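Local structure of MerB2 (Bacillus megaterium, 5C17) at residues 98-103 with 107-112; 112-117 with 203-208. The protein probably acts as an alkylmercury lyase, breaking the carbon-mercury bond of organomercurials, and in this crystal holds a mercury(II) ion. One frame throughout, in Å; residues are numbered along the deposited sequence.

Contact 1. Residues 98-103 with 107-112; sequences LFAWCA and LELSTA. With HG (mercury (II) ion), chain B.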
ATOM      1  N   LEU A  98       2.179  -8.372  -9.442  1.00 11.35           N
ATOM      2  CA  LEU A  98       2.030  -6.962  -9.152  1.00 10.08           C
ATOM      3  C   LEU A  98       3.064  -6.573  -8.099  1.00  8.63           C
ATOM      4  O   LEU A  98       3.923  -7.377  -7.726  1.00  9.77           O
ATOM      5  CB  LEU A  98       0.594  -6.669  -8.689  1.00 12.14           C
ATOM      6  CG  LEU A  98      -0.504  -6.947  -9.730  1.00 14.02           C
ATOM      7  CD1 LEU A  98      -1.892  -6.931  -9.111  1.00 15.42           C
ATOM      8  CD2 LEU A  98      -0.448  -5.918 -10.843  1.00 15.65           C
ATOM      9  N   PHE A  99       2.990  -5.335  -7.632  1.00  8.58           N
ATOM     10  CA  PHE A  99       3.962  -4.826  -6.679  1.00  8.11           C
ATOM     11  C   PHE A  99       3.259  -4.006  -5.622  1.00  8.06           C
ATOM     12  O   PHE A  99       2.131  -3.560  -5.822  1.00  9.22           O
ATOM     13  CB  PHE A  99       5.012  -3.989  -7.406  1.00  9.46           C
ATOM     14  CG  PHE A  99       5.737  -4.749  -8.463  1.00 10.31           C
ATOM     15  CD1 PHE A  99       5.247  -4.791  -9.758  1.00 10.64           C
ATOM     16  CD2 PHE A  99       6.902  -5.448  -8.164  1.00 11.50           C
ATOM     17  CE1 PHE A  99       5.912  -5.517 -10.739  1.00 13.25           C
ATOM     18  CE2 PHE A  99       7.570  -6.165  -9.154  1.00 13.00           C
ATOM     19  CZ  PHE A  99       7.066  -6.191 -10.439  1.00 14.26           C
ATOM     20  N   ALA A 100       3.924  -3.849  -4.478  1.00  8.82           N
ATOM     21  CA  ALA A 100       3.369  -3.058  -3.392  1.00  9.14           C
ATOM     22  C   ALA A 100       4.317  -1.932  -3.009  1.00  8.55           C
ATOM     23  O   ALA A 100       5.547  -2.081  -3.086  1.00  9.13           O
ATOM     24  CB  ALA A 100       3.101  -3.931  -2.179  1.00 10.13           C
ATOM     25  N   TRP A 101       3.754  -0.821  -2.538  1.00  8.36           N
ATOM     26  CA  TRP A 101       4.566   0.342  -2.183  1.00  8.69           C
ATOM     27  C   TRP A 101       5.413   0.140  -0.923  1.00  8.92           C
ATOM     28  O   TRP A 101       6.413   0.828  -0.763  1.00 10.74           O
ATOM     29  CB  TRP A 101       3.702   1.578  -2.004  1.00  9.23           C
ATOM     30  CG  TRP A 101       3.071   2.069  -3.269  1.00 10.07           C
ATOM     31  CD1 TRP A 101       3.368   1.693  -4.543  1.00 10.34           C
ATOM     32  CD2 TRP A 101       2.032   3.038  -3.371  1.00  9.06           C
ATOM     33  NE1 TRP A 101       2.569   2.367  -5.440  1.00  9.90           N
ATOM     34  CE2 TRP A 101       1.747   3.209  -4.743  1.00  9.11           C
ATOM     35  CE3 TRP A 101       1.325   3.799  -2.441  1.00  9.47           C
ATOM     36  CZ2 TRP A 101       0.763   4.074  -5.187  1.00  9.82           C
ATOM     37  CZ3 TRP A 101       0.355   4.667  -2.887  1.00  9.85           C
ATOM     38  CH2 TRP A 101       0.085   4.802  -4.247  1.00 10.39           C
ATOM     39  N   CYS A 102       5.009  -0.758  -0.026  1.00  8.85           N
ATOM     40  CA  CYS A 102       5.756  -0.994   1.203  1.00  8.30           C
ATOM     41  C   CYS A 102       5.400  -2.355   1.786  1.00  8.77           C
ATOM     42  O   CYS A 102       4.501  -3.051   1.314  1.00  9.04           O
ATOM     43  CB  CYS A 102       5.480   0.105   2.235  1.00  8.96           C
ATOM     44  SG  CYS A 102       3.840  -0.005   2.990  1.00 11.74           S
ATOM     45  N   ALA A 103       6.094  -2.700   2.858  1.00  8.98           N
ATOM     46  CA  ALA A 103       5.900  -3.980   3.532  1.00  8.88           C
ATOM     47  C   ALA A 103       4.474  -4.154   4.040  1.00  8.57           C
ATOM     48  O   ALA A 103       3.893  -5.231   3.944  1.00 10.05           O
ATOM     49  CB  ALA A 103       6.864  -4.093   4.679  1.00 10.30           C
ATOM     50  N   LEU A 107       0.850  -7.142   2.709  1.00  9.65           N
ATOM     51  CA  LEU A 107      -0.044  -7.993   3.488  1.00  9.82           C
ATOM     52  C   LEU A 107      -1.455  -7.416   3.538  1.00 10.68           C
ATOM     53  O   LEU A 107      -2.446  -8.139   3.358  1.00 11.60           O
ATOM     54  CB  LEU A 107       0.540  -8.199   4.884  1.00 10.18           C
ATOM     55  CG  LEU A 107       1.783  -9.106   4.881  1.00 11.18           C
ATOM     56  CD1 LEU A 107       2.572  -8.952   6.139  1.00 12.11           C
ATOM     57  CD2 LEU A 107       1.427 -10.565   4.669  1.00 12.93           C
ATOM     58  N   GLU A 108      -1.577  -6.113   3.757  1.00 10.99           N
ATOM     59  CA  GLU A 108      -2.918  -5.552   3.817  1.00 12.31           C
ATOM     60  C   GLU A 108      -3.648  -5.687   2.486  1.00 10.93           C
ATOM     61  O   GLU A 108      -4.866  -5.821   2.483  1.00 11.53           O
ATOM     62  CB  GLU A 108      -2.929  -4.130   4.361  1.00 17.25           C
ATOM     63  CG  GLU A 108      -2.742  -3.071   3.363  1.00 20.86           C
ATOM     64  CD  GLU A 108      -2.863  -1.670   3.936  1.00 23.02           C
ATOM     65  OE1 GLU A 108      -2.945  -1.516   5.171  1.00 23.60           O
ATOM     66  OE2 GLU A 108      -2.874  -0.718   3.138  1.00 24.80           O
ATOM     67  N   LEU A 109      -2.923  -5.687   1.369  1.00 10.66           N
ATOM     68  CA  LEU A 109      -3.574  -5.871   0.075  1.00 11.44           C
ATOM     69  C   LEU A 109      -4.149  -7.283  -0.076  1.00 12.30           C
ATOM     70  O   LEU A 109      -5.154  -7.473  -0.752  1.00 12.52           O
ATOM     71  CB  LEU A 109      -2.612  -5.522  -1.060  1.00 10.92           C
ATOM     72  CG  LEU A 109      -2.277  -4.041  -1.208  1.00 11.32           C
ATOM     73  CD1 LEU A 109      -1.096  -3.844  -2.140  1.00 11.67           C
ATOM     74  CD2 LEU A 109      -3.482  -3.258  -1.700  1.00 12.19           C
ATOM     75  N   SER A 110      -3.513  -8.276   0.529  1.00 12.76           N
ATOM     76  CA  SER A 110      -4.038  -9.636   0.497  1.00 13.86           C
ATOM     77  C   SER A 110      -5.436  -9.657   1.102  1.00 13.48           C
ATOM     78  O   SER A 110      -6.384 -10.214   0.538  1.00 14.53           O
ATOM     79  CB  SER A 110      -3.113 -10.590   1.266  1.00 14.82           C
ATOM     80  OG  SER A 110      -3.664 -11.894   1.339  1.00 16.74           O
ATOM     81  N   THR A 111      -5.564  -9.032   2.265  1.00 13.06           N
ATOM     82  CA  THR A 111      -6.833  -8.952   2.963  1.00 13.53           C
ATOM     83  C   THR A 111      -7.828  -8.120   2.180  1.00 13.76           C
ATOM     84  O   THR A 111      -8.973  -8.532   1.979  1.00 15.33           O
ATOM     85  CB  THR A 111      -6.612  -8.356   4.349  1.00 15.05           C
ATOM     86  OG1 THR A 111      -5.697  -9.202   5.044  1.00 16.69           O
ATOM     87  CG2 THR A 111      -7.925  -8.231   5.119  1.00 15.76           C
ATOM     88  N   ALA A 112      -7.401  -6.952   1.710  1.00 13.83           N
ATOM     89  CA  ALA A 112      -8.320  -6.042   1.036  1.00 14.29           C
ATOM     90  C   ALA A 112      -8.857  -6.632  -0.268  1.00 14.53           C
ATOM     91  O   ALA A 112     -10.021  -6.440  -0.608  1.00 16.47           O
ATOM     92  CB  ALA A 112      -7.638  -4.708   0.784  1.00 14.77           C
TER
HETATM   93 HG    HG B 301       2.549   1.888   2.375  0.78 16.68          HG
HETATM   94  O   HOH W   1       0.461   2.183   1.097  1.00 25.08           O

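Contact 2. Residues 112-117 with 203-208; sequences ALVADV and ELKKFL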
ATOM      1  N   ALA A 112      -7.401  -6.952   1.710  1.00 13.83           N
ATOM      2  CA  ALA A 112      -8.320  -6.042   1.036  1.00 14.29           C
ATOM      3  C   ALA A 112      -8.857  -6.632  -0.268  1.00 14.53           C
ATOM      4  O   ALA A 112     -10.021  -6.440  -0.608  1.00 16.47           O
ATOM      5  CB  ALA A 112      -7.638  -4.708   0.784  1.00 14.77           C
ATOM      6  N   LEU A 113      -8.002  -7.346  -0.996  1.00 14.48           N
ATOM      7  CA  LEU A 113      -8.374  -7.916  -2.289  1.00 15.06           C
ATOM      8  C   LEU A 113      -8.948  -9.324  -2.170  1.00 15.96           C
ATOM      9  O   LEU A 113      -9.369  -9.912  -3.175  1.00 17.52           O
ATOM     10  CB  LEU A 113      -7.172  -7.923  -3.230  1.00 16.20           C
ATOM     11  CG  LEU A 113      -6.653  -6.546  -3.637  1.00 17.04           C
ATOM     12  CD1 LEU A 113      -5.322  -6.667  -4.366  1.00 18.01           C
ATOM     13  CD2 LEU A 113      -7.686  -5.839  -4.511  1.00 19.65           C
ATOM     14  N   VAL A 114      -9.007  -9.831  -0.938  1.00 15.29           N
ATOM     15  CA  VAL A 114      -9.519 -11.171  -0.653  1.00 15.88           C
ATOM     16  C   VAL A 114      -8.826 -12.220  -1.506  1.00 15.12           C
ATOM     17  O   VAL A 114      -9.473 -12.942  -2.286  1.00 16.50           O
ATOM     18  CB  VAL A 114     -11.041 -11.266  -0.875  1.00 17.43           C
ATOM     19  CG1 VAL A 114     -11.583 -12.506  -0.162  1.00 18.17           C
ATOM     20  CG2 VAL A 114     -11.737  -9.998  -0.370  1.00 18.86           C
ATOM     21  N   ALA A 115      -7.512 -12.290  -1.372  1.00 14.88           N
ATOM     22  CA  ALA A 115      -6.709 -13.054  -2.300  1.00 14.58           C
ATOM     23  C   ALA A 115      -5.486 -13.631  -1.619  1.00 14.38           C
ATOM     24  O   ALA A 115      -4.763 -12.917  -0.941  1.00 15.78           O
ATOM     25  CB  ALA A 115      -6.268 -12.157  -3.444  1.00 15.58           C
ATOM     26  N   ASP A 116      -5.225 -14.913  -1.828  1.00 13.23           N
ATOM     27  CA  ASP A 116      -3.944 -15.469  -1.434  1.00 12.97           C
ATOM     28  C   ASP A 116      -2.825 -14.687  -2.127  1.00 12.70           C
ATOM     29  O   ASP A 116      -3.001 -14.192  -3.244  1.00 14.31           O
ATOM     30  CB  ASP A 116      -3.824 -16.934  -1.851  1.00 14.36           C
ATOM     31  CG  ASP A 116      -4.689 -17.866  -1.027  1.00 16.77           C
ATOM     32  OD1 ASP A 116      -5.371 -17.405  -0.096  1.00 16.24           O
ATOM     33  OD2 ASP A 116      -4.648 -19.076  -1.312  1.00 20.24           O
ATOM     34  N   VAL A 117      -1.673 -14.590  -1.479  0.51 11.52           N
ATOM     35  CA  VAL A 117      -0.541 -13.917  -2.088  0.51 11.19           C
ATOM     36  C   VAL A 117       0.757 -14.651  -1.815  0.51 10.68           C
ATOM     37  O   VAL A 117       0.879 -15.387  -0.834  0.51 11.78           O
ATOM     38  CB  VAL A 117      -0.405 -12.449  -1.616  0.51 12.33           C
ATOM     39  CG1 VAL A 117      -1.632 -11.643  -2.010  0.51 13.82           C
ATOM     40  CG2 VAL A 117      -0.173 -12.371  -0.113  0.51 12.48           C
ATOM     41  N   GLU A 203      -9.286  -2.219   7.457  1.00 11.01           N
ATOM     42  CA  GLU A 203      -9.516  -0.791   7.470  0.61 11.47           C
ATOM     43  C   GLU A 203      -9.408  -0.215   6.048  1.00 10.68           C
ATOM     44  O   GLU A 203     -10.124   0.713   5.696  1.00 11.09           O
ATOM     45  CB  GLU A 203      -8.549  -0.115   8.443  0.61 12.94           C
ATOM     46  CG  GLU A 203      -8.983  -0.222   9.919  0.61 13.96           C
ATOM     47  CD  GLU A 203      -8.692  -1.575  10.573  0.61 17.06           C
ATOM     48  OE1 GLU A 203      -9.245  -1.815  11.667  0.61 19.74           O
ATOM     49  OE2 GLU A 203      -7.902  -2.383  10.035  0.61 16.73           O
ATOM     50  N   LEU A 204      -8.524  -0.775   5.230  1.00 10.92           N
ATOM     51  CA  LEU A 204      -8.460  -0.352   3.839  1.00 11.03           C
ATOM     52  C   LEU A 204      -9.778  -0.685   3.127  1.00 11.28           C
ATOM     53  O   LEU A 204     -10.292   0.114   2.352  1.00 11.47           O
ATOM     54  CB  LEU A 204      -7.296  -1.021   3.126  1.00 11.55           C
ATOM     55  CG  LEU A 204      -7.107  -0.648   1.654  1.00 12.82           C
ATOM     56  CD1 LEU A 204      -6.963   0.849   1.485  1.00 13.67           C
ATOM     57  CD2 LEU A 204      -5.892  -1.358   1.103  1.00 14.18           C
ATOM     58  N   LYS A 205     -10.324  -1.867   3.382  1.00 11.24           N
ATOM     59  CA  LYS A 205     -11.612  -2.239   2.803  1.00 12.51           C
ATOM     60  C   LYS A 205     -12.727  -1.286   3.213  1.00 11.49           C
ATOM     61  O   LYS A 205     -13.554  -0.895   2.389  1.00 12.80           O
ATOM     62  CB  LYS A 205     -12.014  -3.636   3.228  1.00 15.20           C
ATOM     63  CG  LYS A 205     -11.427  -4.740   2.445  1.00 20.34           C
ATOM     64  CD  LYS A 205     -11.531  -6.019   3.266  1.00 25.64           C
ATOM     65  CE  LYS A 205     -11.741  -7.271   2.455  1.00 28.78           C
ATOM     66  NZ  LYS A 205     -11.578  -8.489   3.329  1.00 31.54           N
ATOM     67  N   LYS A 206     -12.748  -0.922   4.491  1.00 10.99           N
ATOM     68  CA  LYS A 206     -13.733   0.028   4.987  1.00 11.37           C
ATOM     69  C   LYS A 206     -13.562   1.381   4.291  1.00 10.77           C
ATOM     70  O   LYS A 206     -14.538   2.000   3.908  1.00 10.97           O
ATOM     71  CB  LYS A 206     -13.610   0.175   6.502  1.00 13.22           C
ATOM     72  CG  LYS A 206     -14.546   1.197   7.107  1.00 17.44           C
ATOM     73  CD  LYS A 206     -15.966   0.714   7.128  1.00 22.31           C
ATOM     74  CE  LYS A 206     -16.848   1.654   7.952  1.00 26.36           C
ATOM     75  NZ  LYS A 206     -16.634   1.453   9.421  1.00 28.71           N
ATOM     76  N   PHE A 207     -12.323   1.832   4.135  1.00  9.99           N
ATOM     77  CA  PHE A 207     -12.034   3.100   3.469  1.00 10.19           C
ATOM     78  C   PHE A 207     -12.582   3.138   2.041  1.00 10.96           C
ATOM     79  O   PHE A 207     -13.094   4.162   1.590  1.00 12.10           O
ATOM     80  CB  PHE A 207     -10.521   3.318   3.462  1.00 10.66           C
ATOM     81  CG  PHE A 207     -10.068   4.517   2.692  1.00 11.30           C
ATOM     82  CD1 PHE A 207     -10.306   5.805   3.151  1.00 12.42           C
ATOM     83  CD2 PHE A 207      -9.383   4.354   1.505  1.00 12.37           C
ATOM     84  CE1 PHE A 207      -9.869   6.914   2.414  1.00 14.16           C
ATOM     85  CE2 PHE A 207      -8.944   5.435   0.772  1.00 13.04           C
ATOM     86  CZ  PHE A 207      -9.177   6.723   1.223  1.00 13.53           C
ATOM     87  N   LEU A 208     -12.469   2.012   1.332  1.00 10.86           N
ATOM     88  CA  LEU A 208     -12.955   1.915  -0.042  1.00 12.78           C
ATOM     89  C   LEU A 208     -14.458   1.645  -0.150  1.00 12.55           C
ATOM     90  O   LEU A 208     -14.986   1.619  -1.251  1.00 13.34           O
ATOM     91  CB  LEU A 208     -12.192   0.816  -0.783  1.00 14.13           C
ATOM     92  CG  LEU A 208     -10.771   1.198  -1.208  1.00 16.36           C
ATOM     93  CD1 LEU A 208      -9.950  -0.044  -1.477  1.00 18.34           C
ATOM     94  CD2 LEU A 208     -10.814   2.083  -2.449  1.00 17.24           C
TER

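Contact 1. Residues 98-103 with 107-112
Ala100 and Leu109 make the apolar touch between the end of strand 96-100 and helix 103-113, with Ala100 CB 4.2 Å from Leu109 CD1. Leu109 CG lies anti to its own carbonyl carbon, and the side chain reaches towards the strand with one methyl at its tip. Leu82 of the adjoining strand 82-83 packs on the same leucine, so the closely packed side is a small hydrocarbon patch between the strands and the helix. Leu107, on another side of the helix, meets Val132 and Val134.

The chain turns back through residues 104-106, and here the fit is looser: Ala103 O stays 3.8 Å from Leu107 N and instead accepts a hydrogen bond from Thr106 OG1. The side at Cys102 is polar and is occupied by the metal. Its SG stands between the backbone N and the carbonyl carbon (chi1 73°) and binds mercury at 2.4 Å, with a CB-SG-mercury angle of about 110°. A water is bound to the mercury at 2.5 Å, and the SG-mercury-water angle opens to about 133°. Cys165 SG is a further ligand.

Cys102 is also the N-cap of the helix, its sulfur capping a backbone N in the first turn. One sulfur thus serves both metal and helix start, which ties the position of the mercury site to the strand-to-helix turn.

Contact 2. Residues 112-117 with 203-208
Ala112, near the C-terminal end of helix 103-113, fits against Leu204 and Lys205 of helix 194-207. The small side chain allows a close approach: the CA atoms of Ala112 and Lys205 are 5.3 Å apart. On the inner side, Ala112 CB meets Leu204 CD2 at 3.8 Å. Leu204 extends CG anti to its backbone N (chi1 -179°), which carries the branched end across to the alanine methyl.

Lys205 provides the outer side with its hydrocarbon chain. CG is anti to the carbonyl carbon and sits 3.7 Å from Ala112 CA; beyond it the chain runs on nearly extended, with a bend at chi3 (147°), along the last turn of the opposing helix. Lys205 CE comes 3.6 Å from Ala112 O, a packing contact rather than a hydrogen bond, while NZ makes a weak hydrogen bond to Thr111 O. An ammonium group beside the carbonyls at a helix C-terminus would probably be favoured electrostatically.

Val114 closes the far end. It leaves the helix with positive phi (53°) in a Schellman motif, and its side chain meets the lysine chain at about a right angle, Val114 CG2 lying 3.9 Å from Lys205 CE. No hydrogen bond joins the two segments directly, so methyl and methylene packing carries most of the contact.

Around this helix-end packing, Leu113 turns away to meet Phe30 and Arg34 of helix 22-34 and Leu93 of strand 89-93. Leu208 reaches Phe30 as well, and Phe207 packs on Tyr11 and Leu15 of helix 5-17. Helix 194-207 packs on helices 103-113, 5-17 and 22-34, the last also met by Leu113, while Val117 leads the chain back into the large antiparallel sheet beside strand 129-135.

In the fold
Contacts 1 and 2 use successive parts of helix 103-113 and share Ala112, their centres about 9 Å apart. Contact 1 is buried, joins the first half and middle of the helix to the preceding strand and turn, and contains a metal ligand; contact 2 is only partly buried, joins the helix end to a sequence-distant helix and relies on alkyl packing with a lysine at its exposed margin. They meet directly: Ser110 OG and Ala115 O are 2.7 Å apart in a probable hydrogen bond, tying the helix to the chain that leaves it, and Leu204 CD2 packs 3.7 Å from Glu108 OE2. One helix thus connects the mercury-binding turn with the C-terminal helix.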